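Local coordinates for protein Zn-dependent hydrolase, glyoxylase (Echinicola vietnamensis, PDB 6T5K) that probably hydrolyses beta-lactam antibiotics, carbapenems among them, as a zinc-dependent class B metallo-beta-lactamase of the periplasm, at residues A98-L109 with L128-P137; A121-A129 with Y158-V168. All coordinates share one frame; numbering follows the deposited sequence.

Contact 1. Residues A98-L109 with L128-P137; sequences ATHFHLDCLGGL and LASQHDFPQP. With ZN (zinc ion), chain G; ZN (zinc ion), chain H; EDO (1,2-ethanediol), chain F.
Phe101, in the segment that carries the HxHxD zinc motif of the metallo-beta-lactamase fold (His100, His102, Asp104), packs on Leu128 and His132 near the end of helix 123-131. Contacts are shortest here: Phe101 CE2 lies over the imidazole face, 3.3 Å from His132 CE1, the two ring planes at 35°. CB of Leu128 covers one face of Phe101, 4.1 Å from the ring centroid and 28° off the normal. Phe101 O, buried without a hydrogen-bond partner in the model, meets the edge of the Phe134 ring 3.1 Å from CD2. His132 is itself held in place: its ND1 donates to Leu128 O at 2.8 Å, nearly in the imidazole plane, and that oxygen also takes the backbone N-H of His132 from its opposite face. With chi1 at 77°, CG of Phe101 stands between the backbone N and the carbonyl carbon, turning the ring to the helix while His100 and His102 face the zinc ion.

Among buried residues, Leu106 CD2 meets Ala129 CB and Pro137 CD, each at 4.0 Å, and Pro135 CB comes within 3.4 Å of Leu106 O. The solvent side differs in burial: exposed Leu103 lays CD2 over the Phe134 ring face, His132 CB covering the other. At the outer margin Gln136 N donates an almost straight hydrogen bond to O1 of an ethanediol, probably from the crystallisation liquor, 3.0 Å away.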
loop_
_atom_site.group_PDB
_atom_site.type_symbol
_atom_site.label_atom_id
_atom_site.label_comp_id
_atom_site.label_asym_id
_atom_site.label_seq_id
_atom_site.Cartn_x
_atom_site.Cartn_y
_atom_site.Cartn_z
ATOM N N ALA A 98 -1.921 3.860 -6.133
ATOM C CA ALA A 98 -2.190 2.443 -6.386
ATOM C C ALA A 98 -0.839 1.761 -6.556
ATOM O O ALA A 98 -0.092 2.097 -7.480
ATOM C CB ALA A 98 -3.001 2.250 -7.660
ATOM N N THR A 99 -0.507 0.846 -5.652
ATOM C CA THR A 99 0.845 0.298 -5.664
ATOM C C THR A 99 1.065 -0.820 -6.682
ATOM O O THR A 99 2.219 -1.233 -6.869
ATOM C CB THR A 99 1.312 -0.107 -4.255
ATOM O OG1 THR A 99 0.501 -1.140 -3.717
ATOM C CG2 THR A 99 1.359 1.108 -3.324
ATOM N N HIS A 100 0.019 -1.338 -7.304
ATOM C CA HIS A 100 0.120 -2.099 -8.550
ATOM C C HIS A 100 -1.278 -2.151 -9.147
ATOM O O HIS A 100 -2.221 -1.563 -8.609
ATOM C CB HIS A 100 0.787 -3.487 -8.442
ATOM C CG HIS A 100 0.093 -4.468 -7.549
ATOM N ND1 HIS A 100 0.260 -4.481 -6.183
ATOM C CD2 HIS A 100 -0.705 -5.525 -7.836
ATOM C CE1 HIS A 100 -0.455 -5.465 -5.661
ATOM N NE2 HIS A 100 -1.038 -6.121 -6.641
ATOM N N PHE A 101 -1.413 -2.833 -10.272
ATOM C CA PHE A 101 -2.655 -2.740 -11.043
ATOM C C PHE A 101 -3.801 -3.619 -10.546
ATOM O O PHE A 101 -4.901 -3.522 -11.095
ATOM C CB PHE A 101 -2.394 -3.038 -12.527
ATOM C CG PHE A 101 -2.228 -4.501 -12.855
ATOM C CD1 PHE A 101 -0.970 -5.109 -12.780
ATOM C CD2 PHE A 101 -3.321 -5.259 -13.280
ATOM C CE1 PHE A 101 -0.817 -6.441 -13.103
ATOM C CE2 PHE A 101 -3.157 -6.606 -13.629
ATOM C CZ PHE A 101 -1.907 -7.196 -13.518
ATOM N N HIS A 102 -3.597 -4.461 -9.535
ATOM C CA HIS A 102 -4.654 -5.371 -9.106
ATOM C C HIS A 102 -5.755 -4.637 -8.317
ATOM O O HIS A 102 -5.591 -3.520 -7.842
ATOM C CB HIS A 102 -4.081 -6.473 -8.226
ATOM C CG HIS A 102 -3.299 -7.507 -8.961
ATOM N ND1 HIS A 102 -2.390 -8.331 -8.326
ATOM C CD2 HIS A 102 -3.308 -7.884 -10.261
ATOM C CE1 HIS A 102 -1.876 -9.168 -9.206
ATOM N NE2 HIS A 102 -2.411 -8.914 -10.388
ATOM N N LEU A 103 -6.882 -5.323 -8.122
ATOM C CA LEU A 103 -8.061 -4.680 -7.520
ATOM C C LEU A 103 -7.902 -4.368 -6.032
ATOM O O LEU A 103 -8.568 -3.449 -5.535
ATOM C CB LEU A 103 -9.311 -5.511 -7.813
ATOM C CG LEU A 103 -9.737 -5.486 -9.288
ATOM C CD1 LEU A 103 -10.835 -6.513 -9.489
ATOM C CD2 LEU A 103 -10.241 -4.106 -9.715
ATOM N N ASP A 104 -7.029 -5.068 -5.314
ATOM C CA ASP A 104 -6.767 -4.718 -3.915
ATOM C C ASP A 104 -5.805 -3.540 -3.782
ATOM O O ASP A 104 -5.315 -3.256 -2.676
ATOM C CB ASP A 104 -6.279 -5.935 -3.098
ATOM C CG ASP A 104 -5.025 -6.612 -3.668
ATOM O OD1 ASP A 104 -4.945 -6.764 -4.916
ATOM O OD2 ASP A 104 -4.134 -7.035 -2.843
ATOM N N CYS A 105 -5.523 -2.875 -4.897
ATOM C CA CYS A 105 -4.818 -1.611 -4.929
ATOM C C CYS A 105 -5.674 -0.496 -5.489
ATOM O O CYS A 105 -5.518 0.656 -5.075
ATOM C CB CYS A 105 -3.557 -1.730 -5.794
ATOM S SG CYS A 105 -2.484 -3.047 -5.287
ATOM N N LEU A 106 -6.556 -0.793 -6.465
ATOM C CA LEU A 106 -7.209 0.301 -7.170
ATOM C C LEU A 106 -8.690 0.089 -7.423
ATOM O O LEU A 106 -9.300 0.901 -8.126
ATOM C CB LEU A 106 -6.481 0.639 -8.484
ATOM C CG LEU A 106 -6.024 -0.515 -9.382
ATOM C CD1 LEU A 106 -7.243 -1.250 -9.899
ATOM C CD2 LEU A 106 -5.227 0.010 -10.535
ATOM N N GLY A 107 -9.295 -0.947 -6.853
ATOM C CA GLY A 107 -10.696 -1.189 -7.117
ATOM C C GLY A 107 -11.593 -0.027 -6.738
ATOM O O GLY A 107 -12.660 0.158 -7.326
ATOM N N GLY A 108 -11.173 0.776 -5.773
ATOM C CA GLY A 108 -11.979 1.892 -5.318
ATOM C C GLY A 108 -11.557 3.268 -5.784
ATOM O O GLY A 108 -11.978 4.269 -5.199
ATOM N N LEU A 109 -10.793 3.366 -6.868
ATOM C CA LEU A 109 -10.284 4.679 -7.244
ATOM C C LEU A 109 -11.395 5.679 -7.573
ATOM O O LEU A 109 -11.209 6.888 -7.378
ATOM C CB LEU A 109 -9.349 4.572 -8.434
ATOM C CG LEU A 109 -7.939 4.096 -8.112
ATOM C CD1 LEU A 109 -7.166 4.077 -9.408
ATOM C CD2 LEU A 109 -7.249 4.975 -7.089
ATOM N N LEU A 128 -1.530 -1.224 -17.572
ATOM C CA LEU A 128 -2.033 -2.528 -17.146
ATOM C C LEU A 128 -3.471 -2.427 -16.646
ATOM O O LEU A 128 -4.297 -3.296 -16.934
ATOM C CB LEU A 128 -1.114 -3.100 -16.070
ATOM C CG LEU A 128 0.210 -3.577 -16.620
ATOM C CD1 LEU A 128 1.202 -3.760 -15.517
ATOM C CD2 LEU A 128 0.060 -4.904 -17.393
ATOM N N ALA A 129 -3.788 -1.376 -15.896
ATOM C CA ALA A 129 -5.162 -1.204 -15.429
ATOM C C ALA A 129 -6.102 -1.090 -16.616
ATOM O O ALA A 129 -7.160 -1.731 -16.661
ATOM C CB ALA A 129 -5.249 0.041 -14.558
ATOM N N SER A 130 -5.722 -0.279 -17.598
ATOM C CA SER A 130 -6.564 -0.107 -18.767
ATOM C C SER A 130 -6.753 -1.423 -19.504
ATOM O O SER A 130 -7.871 -1.770 -19.901
ATOM C CB SER A 130 -5.928 0.935 -19.682
ATOM O OG SER A 130 -6.696 1.044 -20.861
ATOM N N GLN A 131 -5.683 -2.186 -19.684
ATOM C CA GLN A 131 -5.827 -3.419 -20.431
ATOM C C GLN A 131 -6.708 -4.422 -19.707
ATOM O O GLN A 131 -7.280 -5.312 -20.345
ATOM C CB GLN A 131 -4.494 -4.097 -20.674
ATOM C CG GLN A 131 -3.488 -3.374 -21.470
ATOM C CD GLN A 131 -2.133 -4.035 -21.301
ATOM O OE1 GLN A 131 -2.035 -5.248 -21.347
ATOM N NE2 GLN A 131 -1.068 -3.226 -21.142
ATOM N N HIS A 132 -6.736 -4.371 -18.381
ATOM C CA HIS A 132 -7.590 -5.256 -17.592
ATOM C C HIS A 132 -8.991 -4.708 -17.372
ATOM O O HIS A 132 -9.806 -5.380 -16.727
ATOM C CB HIS A 132 -6.932 -5.563 -16.242
ATOM C CG HIS A 132 -5.778 -6.501 -16.360
ATOM N ND1 HIS A 132 -4.519 -6.093 -16.763
ATOM C CD2 HIS A 132 -5.700 -7.842 -16.188
ATOM C CE1 HIS A 132 -3.718 -7.147 -16.825
ATOM N NE2 HIS A 132 -4.402 -8.211 -16.453
ATOM N N ASP A 133 -9.287 -3.516 -17.885
ATOM C CA ASP A 133 -10.580 -2.866 -17.662
ATOM C C ASP A 133 -10.834 -2.640 -16.170
ATOM O O ASP A 133 -11.955 -2.777 -15.681
ATOM C CB ASP A 133 -11.725 -3.629 -18.338
ATOM C CG ASP A 133 -12.989 -2.816 -18.417
ATOM O OD1 ASP A 133 -12.892 -1.580 -18.630
ATOM O OD2 ASP A 133 -14.080 -3.423 -18.264
ATOM N N PHE A 134 -9.784 -2.264 -15.442
ATOM C CA PHE A 134 -9.876 -1.878 -14.044
ATOM C C PHE A 134 -9.859 -0.356 -13.929
ATOM O O PHE A 134 -9.440 0.350 -14.857
ATOM C CB PHE A 134 -8.662 -2.410 -13.254
ATOM C CG PHE A 134 -8.574 -3.907 -13.146
ATOM C CD1 PHE A 134 -9.649 -4.725 -13.424
ATOM C CD2 PHE A 134 -7.370 -4.503 -12.749
ATOM C CE1 PHE A 134 -9.523 -6.097 -13.309
ATOM C CE2 PHE A 134 -7.245 -5.874 -12.645
ATOM C CZ PHE A 134 -8.331 -6.678 -12.921
ATOM N N PRO A 135 -10.314 0.194 -12.800
ATOM C CA PRO A 135 -10.195 1.645 -12.581
ATOM C C PRO A 135 -8.774 2.123 -12.818
ATOM O O PRO A 135 -7.804 1.471 -12.430
ATOM C CB PRO A 135 -10.621 1.822 -11.122
ATOM C CG PRO A 135 -11.517 0.594 -10.883
ATOM C CD PRO A 135 -10.825 -0.500 -11.611
ATOM N N GLN A 136 -8.648 3.252 -13.508
ATOM C CA GLN A 136 -7.331 3.677 -13.971
ATOM C C GLN A 136 -6.779 4.805 -13.119
ATOM O O GLN A 136 -7.414 5.862 -12.999
ATOM C CB GLN A 136 -7.425 4.135 -15.422
ATOM C CG GLN A 136 -7.525 2.996 -16.433
ATOM C CD GLN A 136 -7.650 3.534 -17.838
ATOM O OE1 GLN A 136 -6.873 4.403 -18.252
ATOM N NE2 GLN A 136 -8.638 3.040 -18.577
ATOM N N PRO A 137 -5.579 4.663 -12.568
ATOM C CA PRO A 137 -4.920 5.818 -11.952
ATOM C C PRO A 137 -4.734 6.927 -12.978
ATOM O O PRO A 137 -4.544 6.683 -14.171
ATOM C CB PRO A 137 -3.575 5.249 -11.473
ATOM C CG PRO A 137 -3.805 3.767 -11.382
ATOM C CD PRO A 137 -4.722 3.474 -12.538
HETATM ZN ZN ZN G . -1.683 -8.064 -6.435
HETATM ZN ZN ZN H . -2.285 -8.377 -3.018
HETATM C C1 EDO F . -12.270 4.634 -13.436
HETATM O O1 EDO F . -11.122 4.688 -14.333
HETATM C C2 EDO F . -12.146 5.443 -12.119
HETATM O O2 EDO F . -12.780 6.777 -12.083
HETATM O O HOH W 1 -2.922 -8.434 -5.046
HETATM O O HOH W 2 -1.017 -10.291 -3.079
#

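Contact 2. Residues A121-A129 with Y158-V168; sequences AFKNTLSLA and YFGEGHTQDNV. With ZN (zinc ion), chain G; EDO (1,2-ethanediol), chain B.
Phe122 lays its ring face-to-face on that of Tyr158, the centroids 4.0 Å apart and the planes at 16°, with Phe122 CZ over the centre of the tyrosine ring. Within the metallo-beta-lactamase fold, this stack joins the end of strand 119-122, where helix 123-131 begins, to the loop that carries the zinc ligand His163. The far face of Phe122 carries Lys123 CG; that of Tyr158 carries Gly160 N. Tyr158 is also fixed at its tip, because OH donates to Gln165 O at 2.8 Å, almost in line with the carbonyl bond. Val168 CG1 packs against Phe122 CB at 3.7 Å.

One helical turn on, Thr125 OG1 donates to Asp166 OD2 at 2.6 Å, on the anti side of the carboxylate and 16° out of its plane. The other oxygen, OD1, accepts from Thr164 OG1, also at 2.6 Å, from above the plane. A chi1 of 61°, with CG flanked by backbone N and carbonyl carbon, sets the carboxylate between these threonines. CD1 of Leu128 reaches Asp166 CG and Gln165 CG, both at 3.7 Å. At the partly exposed margin, water 3 joins Asn124 ND2 to Gln165 NE2, accepting from both. A buried carboxylate gripped at each oxygen by a hydroxyl is thereby fixed in rotation, and these donors would be expected to stabilise its negative charge within the His163 loop.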
loop_
_atom_site.group_PDB
_atom_site.type_symbol
_atom_site.label_atom_id
_atom_site.label_comp_id
_atom_site.label_asym_id
_atom_site.label_seq_id
_atom_site.Cartn_x
_atom_site.Cartn_y
_atom_site.Cartn_z
ATOM N N ALA A 121 0.286 6.338 -9.807
ATOM C CA ALA A 121 0.787 4.972 -9.843
ATOM C C ALA A 121 1.985 4.930 -10.774
ATOM O O ALA A 121 2.261 5.876 -11.514
ATOM C CB ALA A 121 -0.295 4.003 -10.318
ATOM N N PHE A 122 2.725 3.832 -10.703
ATOM C CA PHE A 122 3.782 3.615 -11.679
ATOM C C PHE A 122 3.223 3.729 -13.090
ATOM O O PHE A 122 2.106 3.289 -13.367
ATOM C CB PHE A 122 4.335 2.212 -11.479
ATOM C CG PHE A 122 5.593 1.923 -12.261
ATOM C CD1 PHE A 122 6.719 2.750 -12.163
ATOM C CD2 PHE A 122 5.667 0.811 -13.039
ATOM C CE1 PHE A 122 7.881 2.456 -12.867
ATOM C CE2 PHE A 122 6.844 0.479 -13.707
ATOM C CZ PHE A 122 7.944 1.325 -13.652
ATOM N N LYS A 123 4.025 4.275 -13.997
ATOM C CA LYS A 123 3.557 4.489 -15.362
ATOM C C LYS A 123 2.933 3.232 -15.956
ATOM O O LYS A 123 1.898 3.300 -16.630
ATOM C CB LYS A 123 4.714 4.999 -16.230
ATOM C CG LYS A 123 5.940 4.104 -16.256
ATOM C CD LYS A 123 7.113 4.745 -17.008
ATOM C CE LYS A 123 8.353 3.893 -16.875
ATOM N NZ LYS A 123 9.554 4.444 -17.584
ATOM N N ASN A 124 3.537 2.068 -15.718
ATOM C CA ASN A 124 3.011 0.848 -16.310
ATOM C C ASN A 124 1.751 0.358 -15.628
ATOM O O ASN A 124 1.004 -0.409 -16.241
ATOM C CB ASN A 124 4.087 -0.222 -16.412
ATOM C CG ASN A 124 5.091 0.119 -17.487
ATOM O OD1 ASN A 124 4.844 0.994 -18.350
ATOM N ND2 ASN A 124 6.218 -0.553 -17.461
ATOM N N THR A 125 1.485 0.794 -14.390
ATOM C CA THR A 125 0.206 0.461 -13.763
ATOM C C THR A 125 -0.954 1.073 -14.525
ATOM O O THR A 125 -2.018 0.450 -14.644
ATOM C CB THR A 125 0.215 0.951 -12.324
ATOM O OG1 THR A 125 1.337 0.361 -11.653
ATOM C CG2 THR A 125 -1.075 0.583 -11.604
ATOM N N LEU A 126 -0.769 2.265 -15.090
ATOM C CA LEU A 126 -1.853 2.874 -15.855
ATOM C C LEU A 126 -2.240 2.001 -17.045
ATOM O O LEU A 126 -3.420 1.710 -17.263
ATOM C CB LEU A 126 -1.444 4.259 -16.325
ATOM C CG LEU A 126 -1.628 5.360 -15.273
ATOM C CD1 LEU A 126 -0.703 5.192 -14.095
ATOM C CD2 LEU A 126 -1.421 6.725 -15.924
ATOM N N SER A 127 -1.253 1.558 -17.824
ATOM C CA SER A 127 -1.562 0.758 -19.009
ATOM C C SER A 127 -2.094 -0.613 -18.616
ATOM O O SER A 127 -3.058 -1.099 -19.213
ATOM C CB SER A 127 -0.346 0.645 -19.914
ATOM O OG SER A 127 0.804 0.351 -19.171
ATOM N N LEU A 128 -1.530 -1.224 -17.572
ATOM C CA LEU A 128 -2.033 -2.528 -17.146
ATOM C C LEU A 128 -3.471 -2.427 -16.646
ATOM O O LEU A 128 -4.297 -3.296 -16.934
ATOM C CB LEU A 128 -1.114 -3.100 -16.070
ATOM C CG LEU A 128 0.210 -3.577 -16.620
ATOM C CD1 LEU A 128 1.202 -3.760 -15.517
ATOM C CD2 LEU A 128 0.060 -4.904 -17.393
ATOM N N ALA A 129 -3.788 -1.376 -15.896
ATOM C CA ALA A 129 -5.162 -1.204 -15.429
ATOM C C ALA A 129 -6.102 -1.090 -16.616
ATOM O O ALA A 129 -7.160 -1.731 -16.661
ATOM C CB ALA A 129 -5.249 0.041 -14.558
ATOM N N TYR A 158 9.802 2.726 -7.530
ATOM C CA TYR A 158 9.894 1.464 -8.249
ATOM C C TYR A 158 11.301 0.889 -8.113
ATOM O O TYR A 158 12.287 1.538 -8.487
ATOM C CB TYR A 158 9.550 1.679 -9.725
ATOM C CG TYR A 158 9.537 0.424 -10.529
ATOM C CD1 TYR A 158 8.545 -0.547 -10.329
ATOM C CD2 TYR A 158 10.515 0.189 -11.498
ATOM C CE1 TYR A 158 8.526 -1.707 -11.056
ATOM C CE2 TYR A 158 10.502 -0.980 -12.245
ATOM C CZ TYR A 158 9.503 -1.912 -12.021
ATOM O OH TYR A 158 9.495 -3.052 -12.754
ATOM N N PHE A 159 11.378 -0.334 -7.617
ATOM C CA PHE A 159 12.633 -1.045 -7.460
ATOM C C PHE A 159 12.729 -2.282 -8.335
ATOM O O PHE A 159 13.753 -2.982 -8.265
ATOM C CB PHE A 159 12.788 -1.477 -6.009
ATOM C CG PHE A 159 13.179 -0.370 -5.084
ATOM C CD1 PHE A 159 14.491 0.034 -4.981
ATOM C CD2 PHE A 159 12.224 0.269 -4.307
ATOM C CE1 PHE A 159 14.860 1.035 -4.109
ATOM C CE2 PHE A 159 12.601 1.263 -3.405
ATOM C CZ PHE A 159 13.906 1.661 -3.331
ATOM N N GLY A 160 11.724 -2.561 -9.158
ATOM C CA GLY A 160 11.734 -3.721 -10.020
ATOM C C GLY A 160 10.539 -4.625 -9.796
ATOM O O GLY A 160 9.660 -4.367 -8.977
ATOM N N GLU A 161 10.517 -5.693 -10.575
ATOM C CA GLU A 161 9.372 -6.596 -10.607
ATOM C C GLU A 161 9.370 -7.564 -9.412
ATOM O O GLU A 161 10.388 -7.854 -8.793
ATOM C CB GLU A 161 9.386 -7.377 -11.917
ATOM C CG GLU A 161 9.457 -6.500 -13.157
ATOM C CD GLU A 161 9.021 -7.212 -14.432
ATOM O OE1 GLU A 161 8.666 -8.427 -14.380
ATOM O OE2 GLU A 161 9.011 -6.542 -15.494
ATOM N N GLY A 162 8.181 -8.083 -9.101
ATOM C CA GLY A 162 8.054 -9.079 -8.063
ATOM C C GLY A 162 6.682 -9.705 -8.081
ATOM O O GLY A 162 6.368 -10.549 -8.919
ATOM N N HIS A 163 5.851 -9.266 -7.151
ATOM C CA HIS A 163 4.458 -9.696 -7.136
ATOM C C HIS A 163 3.779 -9.397 -8.465
ATOM O O HIS A 163 3.008 -10.214 -8.985
ATOM C CB HIS A 163 3.732 -8.966 -6.009
ATOM C CG HIS A 163 2.259 -9.165 -6.037
ATOM N ND1 HIS A 163 1.650 -10.363 -5.724
ATOM C CD2 HIS A 163 1.266 -8.314 -6.365
ATOM C CE1 HIS A 163 0.341 -10.236 -5.843
ATOM N NE2 HIS A 163 0.081 -9.003 -6.229
ATOM N N THR A 164 4.076 -8.239 -9.040
ATOM C CA THR A 164 3.705 -7.925 -10.416
ATOM C C THR A 164 4.869 -7.183 -11.071
ATOM O O THR A 164 5.865 -6.833 -10.418
ATOM C CB THR A 164 2.454 -7.040 -10.519
ATOM O OG1 THR A 164 2.682 -5.842 -9.774
ATOM C CG2 THR A 164 1.217 -7.764 -10.019
ATOM N N GLN A 165 4.756 -6.939 -12.379
ATOM C CA GLN A 165 5.816 -6.208 -13.055
ATOM C C GLN A 165 5.885 -4.750 -12.643
ATOM O O GLN A 165 6.959 -4.143 -12.746
ATOM C CB GLN A 165 5.670 -6.271 -14.568
ATOM C CG GLN A 165 4.353 -5.733 -15.120
ATOM C CD GLN A 165 4.368 -5.618 -16.603
ATOM O OE1 GLN A 165 3.761 -6.415 -17.302
ATOM N NE2 GLN A 165 5.052 -4.634 -17.097
ATOM N N ASP A 166 4.767 -4.177 -12.174
ATOM C CA ASP A 166 4.616 -2.747 -11.950
ATOM C C ASP A 166 4.622 -2.357 -10.471
ATOM O O ASP A 166 4.385 -1.180 -10.171
ATOM C CB ASP A 166 3.309 -2.272 -12.586
ATOM C CG ASP A 166 2.074 -2.966 -11.991
ATOM O OD1 ASP A 166 2.116 -4.191 -11.741
ATOM O OD2 ASP A 166 1.047 -2.262 -11.794
ATOM N N ASN A 167 4.810 -3.302 -9.579
ATOM C CA ASN A 167 4.668 -2.978 -8.177
ATOM C C ASN A 167 5.645 -1.935 -7.641
ATOM O O ASN A 167 6.768 -1.948 -7.991
ATOM C CB ASN A 167 4.556 -4.228 -7.294
ATOM C CG ASN A 167 5.696 -5.233 -7.489
ATOM O OD1 ASN A 167 5.571 -6.385 -7.178
ATOM N ND2 ASN A 167 6.758 -4.770 -7.929
ATOM N N VAL A 168 5.136 -1.045 -6.799
ATOM C CA VAL A 168 5.921 0.015 -6.192
ATOM C C VAL A 168 5.732 -0.019 -4.692
ATOM O O VAL A 168 4.771 -0.596 -4.185
ATOM C CB VAL A 168 5.603 1.427 -6.726
ATOM C CG1 VAL A 168 5.943 1.472 -8.202
ATOM C CG2 VAL A 168 4.141 1.759 -6.525
HETATM ZN ZN ZN G . -1.683 -8.064 -6.435
HETATM C C1 EDO B . 5.742 -10.358 -14.578
HETATM O O1 EDO B . 6.982 -10.418 -15.278
HETATM C C2 EDO B . 4.726 -11.260 -15.228
HETATM O O2 EDO B . 4.699 -10.958 -16.624
HETATM O O HOH W 3 6.356 -2.677 -15.575
HETATM O O HOH W 1 -2.922 -8.434 -5.046
#

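The centres of contacts 1 and 2 lie about 10 Å apart, on the same side of the chain's centre, and helix 123-131 serves both: Leu128 and Ala129 belong to each. Along the chain the segments alternate, in the order 98-109, 121-129, 128-137, 158-168; in sequence the helix comes between the two zinc-binding segments, and in space it packs against both. Those segments also meet directly. Thr99 O lies 2.9 Å from Val168 N, a probable hydrogen bond, and Thr164 OG1 packs against His100 CB. Both contacts reach the same zinc ion, to which contact 1 supplies His100 and His102 and contact 2 His163. One helix thus packs on Phe101 and Asp166, near these ligands, while Asp104 extends contact 1 to the second zinc.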